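Local atomic coordinates of cytochrome c (Pseudomonas aeruginosa, PDB entry 6RTE), a protein that acts as dihydro-heme d1 dehydrogenase, an oxidoreductase of heme d1 biosynthesis that carries a heme c domain beside an eight-bladed beta-propeller. Residues A41-H46 / A106-A111; V79-R84 / A99-L104. All blocks are in the same frame, centred on the assembly; numbering follows the deposited sequence.

In the fold
From the N terminus the chain enters helix 38-46, passes the heme c attachment motif and a long irregular section, and then forms helix 73-82. Contact 2 (79-84 with 99-104) closes the short loop that joins this helix to helix 98-109. Further along that last helix, contact 1 (41-46 with 106-111) brings the chain back to its first helix, so contact 2 is nested within the larger loop. The two centres lie about 10 Å apart, and L42 and Y43 rest on L104, linking them. Together they unite three helices of the small heme domain beside the heme c, before the chain goes on into the beta-propeller.

Contact 1 (A41-H46 / A106-A111); sequences ALYRQH and AYLYQA. With HEC (heme c), chain C.
Y43 and Y107 meet where the first and last helices of the heme-binding unit pack together, the helix pairing of the class I cytochrome c fold. Helix 38-46 leads straight into the CXXCH heme-attachment motif that ends at H51, and helix 98-109 lies beside it. Between residues 41-46 and 106-111 the closest CA atoms are those of Y43 and Y107, 8.5 Å apart. In the tight part, CE2 of Y107 presses against the root of Y43, lying 3.8 Å from Y43 CB and equally near its CG. Both side chains swing away from their backbone nitrogens (chi1 179° for Y43), which sends them across the gap, where they cross at about a right angle. The two rings form neither a stack nor a T: the planes are inclined at 50° and the ring centroids are 5.7 Å apart. L108 also reaches the Y43 ring with one methyl, its CD2 4.3 Å from Y43 CD1, while its other branch is directed at the heme. The contact between the two segments is apolar, so the buried phenol of Y43 finds its partner outside it, in the carbonyl of G52. R55 adds a second layer, touching Y43 and L108 and making a cation-pi contact with the Y107 ring. The outer side is looser: A41, R44 and Q45 are exposed and make no contact with residues 106-111, and R44 is poorly ordered although it forms a salt bridge with E40. Past the end of helix 98-109 the chain is exposed as well, and there Q110 NE2 donates to A111 O at 3.1 Å. On the heme side, the backbone atom H46 O lies 3.3 Å from the pyrrole methyl CMC of the heme.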
# COMPACT_ATOMS: atom_id res chain seq x y z
N ALA A 41 10.47 6.88 32.32
CA ALA A 41 11.76 6.51 32.90
C ALA A 41 12.15 5.10 32.51
O ALA A 41 13.30 4.84 32.13
CB ALA A 41 11.71 6.66 34.42
N LEU A 42 11.20 4.16 32.60
CA LEU A 42 11.47 2.81 32.11
C LEU A 42 11.87 2.84 30.64
O LEU A 42 12.75 2.07 30.22
CB LEU A 42 10.24 1.92 32.32
CG LEU A 42 9.91 1.55 33.77
CD1 LEU A 42 8.56 0.85 33.88
CD2 LEU A 42 11.00 0.67 34.37
N TYR A 43 11.24 3.72 29.85
CA TYR A 43 11.53 3.76 28.41
C TYR A 43 12.97 4.21 28.16
O TYR A 43 13.71 3.58 27.39
CB TYR A 43 10.53 4.67 27.70
CG TYR A 43 10.78 4.76 26.22
CD1 TYR A 43 10.21 3.85 25.33
CD2 TYR A 43 11.62 5.74 25.70
CE1 TYR A 43 10.46 3.93 23.97
CE2 TYR A 43 11.87 5.82 24.35
CZ TYR A 43 11.29 4.91 23.49
OH TYR A 43 11.55 5.00 22.15
N ARG A 44 13.39 5.31 28.80
CA ARG A 44 14.76 5.78 28.64
C ARG A 44 15.77 4.69 28.99
O ARG A 44 16.72 4.43 28.23
CB ARG A 44 15.00 7.02 29.49
CG ARG A 44 14.60 8.32 28.83
CD ARG A 44 15.19 9.52 29.56
NE ARG A 44 14.55 9.73 30.85
CZ ARG A 44 13.49 10.52 31.05
NH1 ARG A 44 12.95 11.18 30.03
NH2 ARG A 44 12.98 10.65 32.26
N GLN A 45 15.57 4.01 30.12
CA GLN A 45 16.55 3.04 30.58
C GLN A 45 16.63 1.83 29.65
O GLN A 45 17.73 1.37 29.33
CB GLN A 45 16.21 2.59 32.01
CG GLN A 45 17.05 1.43 32.53
CD GLN A 45 18.54 1.76 32.59
OE1 GLN A 45 18.93 2.92 32.61
NE2 GLN A 45 19.37 0.72 32.61
N HIS A 46 15.48 1.31 29.22
CA HIS A 46 15.44 0.00 28.57
C HIS A 46 15.15 0.04 27.07
O HIS A 46 15.45 -0.95 26.39
CB HIS A 46 14.38 -0.89 29.23
CG HIS A 46 14.61 -1.13 30.68
ND1 HIS A 46 15.34 -2.21 31.15
CD2 HIS A 46 14.20 -0.45 31.78
CE1 HIS A 46 15.37 -2.17 32.47
NE2 HIS A 46 14.69 -1.11 32.87
N ALA A 106 1.11 1.46 28.68
CA ALA A 106 0.32 2.68 28.83
C ALA A 106 1.03 3.88 28.21
O ALA A 106 0.42 4.67 27.49
CB ALA A 106 0.02 2.94 30.31
N TYR A 107 2.34 4.00 28.46
CA TYR A 107 3.13 5.10 27.91
C TYR A 107 3.18 5.06 26.38
O TYR A 107 3.12 6.11 25.73
CB TYR A 107 4.54 5.04 28.50
CG TYR A 107 5.52 6.05 27.95
CD1 TYR A 107 5.42 7.40 28.28
CD2 TYR A 107 6.57 5.66 27.12
CE1 TYR A 107 6.33 8.33 27.78
CE2 TYR A 107 7.47 6.58 26.62
CZ TYR A 107 7.35 7.91 26.95
OH TYR A 107 8.25 8.82 26.46
N LEU A 108 3.31 3.87 25.79
CA LEU A 108 3.45 3.78 24.34
C LEU A 108 2.17 4.22 23.64
O LEU A 108 2.22 4.83 22.58
CB LEU A 108 3.80 2.35 23.91
CG LEU A 108 5.17 1.78 24.30
CD1 LEU A 108 5.41 0.50 23.51
CD2 LEU A 108 6.28 2.77 24.06
N TYR A 109 1.01 3.89 24.22
CA TYR A 109 -0.26 4.22 23.59
C TYR A 109 -0.81 5.58 24.01
O TYR A 109 -1.78 6.04 23.40
CB TYR A 109 -1.27 3.10 23.88
CG TYR A 109 -0.94 1.85 23.09
CD1 TYR A 109 0.00 0.94 23.56
CD2 TYR A 109 -1.53 1.60 21.85
CE1 TYR A 109 0.33 -0.19 22.83
CE2 TYR A 109 -1.20 0.47 21.12
CZ TYR A 109 -0.26 -0.43 21.62
OH TYR A 109 0.06 -1.57 20.90
N GLN A 110 -0.19 6.23 24.98
CA GLN A 110 -0.65 7.55 25.41
C GLN A 110 -0.16 8.61 24.43
O GLN A 110 1.00 8.60 24.03
CB GLN A 110 -0.14 7.84 26.82
CG GLN A 110 -0.35 9.27 27.31
CD GLN A 110 -1.82 9.64 27.41
OE1 GLN A 110 -2.62 8.93 28.03
NE2 GLN A 110 -2.19 10.77 26.81
N ALA A 111 -1.05 9.52 24.05
CA ALA A 111 -0.64 10.62 23.19
C ALA A 111 0.36 11.50 23.92
O ALA A 111 0.21 11.75 25.13
CB ALA A 111 -1.86 11.46 22.77
FE HEC C . 11.59 -3.07 20.85
CHA HEC C . 9.77 -4.13 18.22
CHB HEC C . 8.71 -2.23 22.56
CHC HEC C . 13.46 -2.31 23.70
CHD HEC C . 14.45 -3.35 19.09
NA HEC C . 9.63 -3.16 20.49
C1A HEC C . 9.09 -3.64 19.32
C2A HEC C . 7.68 -3.56 19.39
C3A HEC C . 7.38 -3.03 20.60
C4A HEC C . 8.59 -2.77 21.29
CMA HEC C . 6.00 -2.76 21.12
CAA HEC C . 6.69 -3.98 18.32
CBA HEC C . 6.48 -2.79 17.36
CGA HEC C . 5.60 -3.05 16.17
O1A HEC C . 5.51 -2.17 15.27
O2A HEC C . 4.99 -4.11 16.04
NB HEC C . 11.15 -2.38 22.78
C1B HEC C . 9.93 -2.11 23.25
C2B HEC C . 10.03 -1.66 24.60
C3B HEC C . 11.35 -1.68 24.95
C4B HEC C . 12.06 -2.15 23.74
CMB HEC C . 8.87 -1.25 25.46
CAB HEC C . 12.05 -1.36 26.22
CBB HEC C . 11.24 -1.90 27.40
NC HEC C . 13.61 -2.86 21.34
C1C HEC C . 14.17 -2.55 22.53
C2C HEC C . 15.57 -2.52 22.37
C3C HEC C . 15.86 -2.83 21.05
C4C HEC C . 14.60 -3.03 20.41
CMC HEC C . 16.53 -2.20 23.48
CAC HEC C . 17.14 -2.91 20.30
CBC HEC C . 18.15 -4.01 20.62
ND HEC C . 12.01 -3.61 19.08
C1D HEC C . 13.22 -3.66 18.52
C2D HEC C . 13.13 -4.14 17.14
C3D HEC C . 11.84 -4.36 16.89
C4D HEC C . 11.14 -4.01 18.13
CMD HEC C . 14.28 -4.33 16.18
CAD HEC C . 11.24 -4.84 15.59
CBD HEC C . 11.21 -6.37 15.52
CGD HEC C . 10.61 -6.89 14.24
O1D HEC C . 11.32 -7.01 13.23
O2D HEC C . 9.41 -7.22 14.17

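Contact 2 (V79-R84 / A99-L104); sequences VILHGR and AAADAL. With HEC (heme c), chain C.
The heme c pocket gains part of its apolar wall where I80 of helix 73-82 meets L104 of helix 98-109. I80 CD1 lies 4.3 Å from L104 CB, and both side chains continue to substituents of the porphyrin. I80 CD1 reaches the ring methyl CMB of the heme at 3.5 Å, and CG1 of the same side chain touches that methyl too. L104 CD1 lies 3.5 Å from CBB, the end carbon of the heme side arm that starts at CAB. Farther from the heme, L81 closes the seam between the helices by laying its CD2 methyl 3.8 Å from A101 CB; the small alanine lets the backbones approach closely here, and L96 covers both residues. These helices belong to the class I cytochrome c fold, whose helices wrap around a single covalently held heme. Helix 73-82 gives out at G83, where the backbone takes a positive phi, and the chain turns over the propionate edge of the heme. There R84 bends at its CG-CD bond (chi3 -88°) and places its guanidinium between the two propionates. NH1 donates to O2D of the heme over 2.8 Å in a nearly straight bond (169°). The oxygen O2A, lying in the guanidinium plane, receives NH2 at 2.9 Å and, less directly, NH1 at 3.2 Å. This three-bond grip fixes the rotation of the guanidinium and probably offsets the propionate charge, with R198 contributing another hydrogen bond to the heme. V79 CG1 sits 3.9 Å from C2A, the ring carbon that bears the O2A propionate.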
# COMPACT_ATOMS: atom_id res chain seq x y z
N VAL A 79 4.94 -8.73 23.43
CA VAL A 79 6.19 -8.47 22.73
C VAL A 79 7.24 -7.92 23.68
O VAL A 79 8.42 -8.30 23.63
CB VAL A 79 5.95 -7.52 21.54
CG1 VAL A 79 7.27 -7.15 20.89
CG2 VAL A 79 5.02 -8.15 20.52
N ILE A 80 6.84 -7.00 24.57
CA ILE A 80 7.79 -6.42 25.51
C ILE A 80 8.31 -7.48 26.47
O ILE A 80 9.48 -7.45 26.89
CB ILE A 80 7.13 -5.26 26.28
CG1 ILE A 80 6.84 -4.10 25.33
CG2 ILE A 80 8.02 -4.83 27.45
CD1 ILE A 80 5.94 -3.02 25.95
N LEU A 81 7.47 -8.44 26.85
CA LEU A 81 7.85 -9.39 27.89
C LEU A 81 8.66 -10.55 27.32
O LEU A 81 9.67 -10.96 27.90
CB LEU A 81 6.61 -9.91 28.61
CG LEU A 81 5.91 -8.90 29.51
CD1 LEU A 81 4.62 -9.47 30.05
CD2 LEU A 81 6.83 -8.45 30.64
N HIS A 82 8.23 -11.10 26.18
CA HIS A 82 8.83 -12.30 25.63
C HIS A 82 9.58 -12.05 24.33
O HIS A 82 10.28 -12.96 23.85
CB HIS A 82 7.74 -13.36 25.41
CG HIS A 82 6.92 -13.62 26.63
ND1 HIS A 82 5.56 -13.43 26.67
CD2 HIS A 82 7.28 -14.04 27.87
CE1 HIS A 82 5.11 -13.73 27.88
NE2 HIS A 82 6.14 -14.10 28.62
N GLY A 83 9.48 -10.85 23.77
CA GLY A 83 10.17 -10.54 22.54
C GLY A 83 9.40 -11.06 21.35
O GLY A 83 8.36 -11.72 21.46
N ARG A 84 9.93 -10.75 20.17
CA ARG A 84 9.34 -11.21 18.93
C ARG A 84 10.17 -12.35 18.38
O ARG A 84 11.37 -12.17 18.15
CB ARG A 84 9.26 -10.07 17.92
CG ARG A 84 8.42 -10.40 16.72
CD ARG A 84 8.00 -9.14 16.03
NE ARG A 84 6.75 -8.59 16.57
CZ ARG A 84 6.31 -7.36 16.30
NH1 ARG A 84 7.03 -6.56 15.52
NH2 ARG A 84 5.17 -6.94 16.80
N ALA A 99 3.75 -4.64 36.78
CA ALA A 99 3.43 -3.22 36.88
C ALA A 99 4.29 -2.40 35.93
O ALA A 99 3.82 -1.41 35.36
CB ALA A 99 3.62 -2.74 38.32
N ALA A 100 5.55 -2.79 35.75
CA ALA A 100 6.44 -2.07 34.86
C ALA A 100 6.06 -2.31 33.40
O ALA A 100 6.15 -1.40 32.57
CB ALA A 100 7.88 -2.47 35.13
N ALA A 101 5.62 -3.53 33.08
CA ALA A 101 5.17 -3.81 31.72
C ALA A 101 3.90 -3.04 31.39
O ALA A 101 3.78 -2.45 30.30
CB ALA A 101 4.94 -5.32 31.55
N ASP A 102 2.94 -3.01 32.32
CA ASP A 102 1.73 -2.22 32.10
C ASP A 102 2.06 -0.74 31.96
O ASP A 102 1.51 -0.06 31.09
CB ASP A 102 0.74 -2.43 33.25
CG ASP A 102 0.37 -3.89 33.45
OD1 ASP A 102 0.42 -4.67 32.48
OD2 ASP A 102 0.04 -4.25 34.60
N ALA A 103 2.96 -0.24 32.80
CA ALA A 103 3.36 1.16 32.70
C ALA A 103 3.93 1.47 31.32
O ALA A 103 3.61 2.50 30.72
CB ALA A 103 4.38 1.50 33.78
N LEU A 104 4.78 0.58 30.80
CA LEU A 104 5.38 0.82 29.49
C LEU A 104 4.33 0.82 28.39
O LEU A 104 4.32 1.71 27.53
CB LEU A 104 6.47 -0.21 29.22
CG LEU A 104 7.86 0.16 29.76
CD1 LEU A 104 8.77 -1.06 29.78
CD2 LEU A 104 8.47 1.27 28.92
FE HEC C . 11.59 -3.07 20.85
CHA HEC C . 9.77 -4.13 18.22
CHB HEC C . 8.71 -2.23 22.56
CHC HEC C . 13.46 -2.31 23.70
CHD HEC C . 14.45 -3.35 19.09
NA HEC C . 9.63 -3.16 20.49
C1A HEC C . 9.09 -3.64 19.32
C2A HEC C . 7.68 -3.56 19.39
C3A HEC C . 7.38 -3.03 20.60
C4A HEC C . 8.59 -2.77 21.29
CMA HEC C . 6.00 -2.76 21.12
CAA HEC C . 6.69 -3.98 18.32
CBA HEC C . 6.48 -2.79 17.36
CGA HEC C . 5.60 -3.05 16.17
O1A HEC C . 5.51 -2.17 15.27
O2A HEC C . 4.99 -4.11 16.04
NB HEC C . 11.15 -2.38 22.78
C1B HEC C . 9.93 -2.11 23.25
C2B HEC C . 10.03 -1.66 24.60
C3B HEC C . 11.35 -1.68 24.95
C4B HEC C . 12.06 -2.15 23.74
CMB HEC C . 8.87 -1.25 25.46
CAB HEC C . 12.05 -1.36 26.22
CBB HEC C . 11.24 -1.90 27.40
NC HEC C . 13.61 -2.86 21.34
C1C HEC C . 14.17 -2.55 22.53
C2C HEC C . 15.57 -2.52 22.37
C3C HEC C . 15.86 -2.83 21.05
C4C HEC C . 14.60 -3.03 20.41
CMC HEC C . 16.53 -2.20 23.48
CAC HEC C . 17.14 -2.91 20.30
CBC HEC C . 18.15 -4.01 20.62
ND HEC C . 12.01 -3.61 19.08
C1D HEC C . 13.22 -3.66 18.52
C2D HEC C . 13.13 -4.14 17.14
C3D HEC C . 11.84 -4.36 16.89
C4D HEC C . 11.14 -4.01 18.13
CMD HEC C . 14.28 -4.33 16.18
CAD HEC C . 11.24 -4.84 15.59
CBD HEC C . 11.21 -6.37 15.52
CGD HEC C . 10.61 -6.89 14.24
O1D HEC C . 11.32 -7.01 13.23
O2D HEC C . 9.41 -7.22 14.17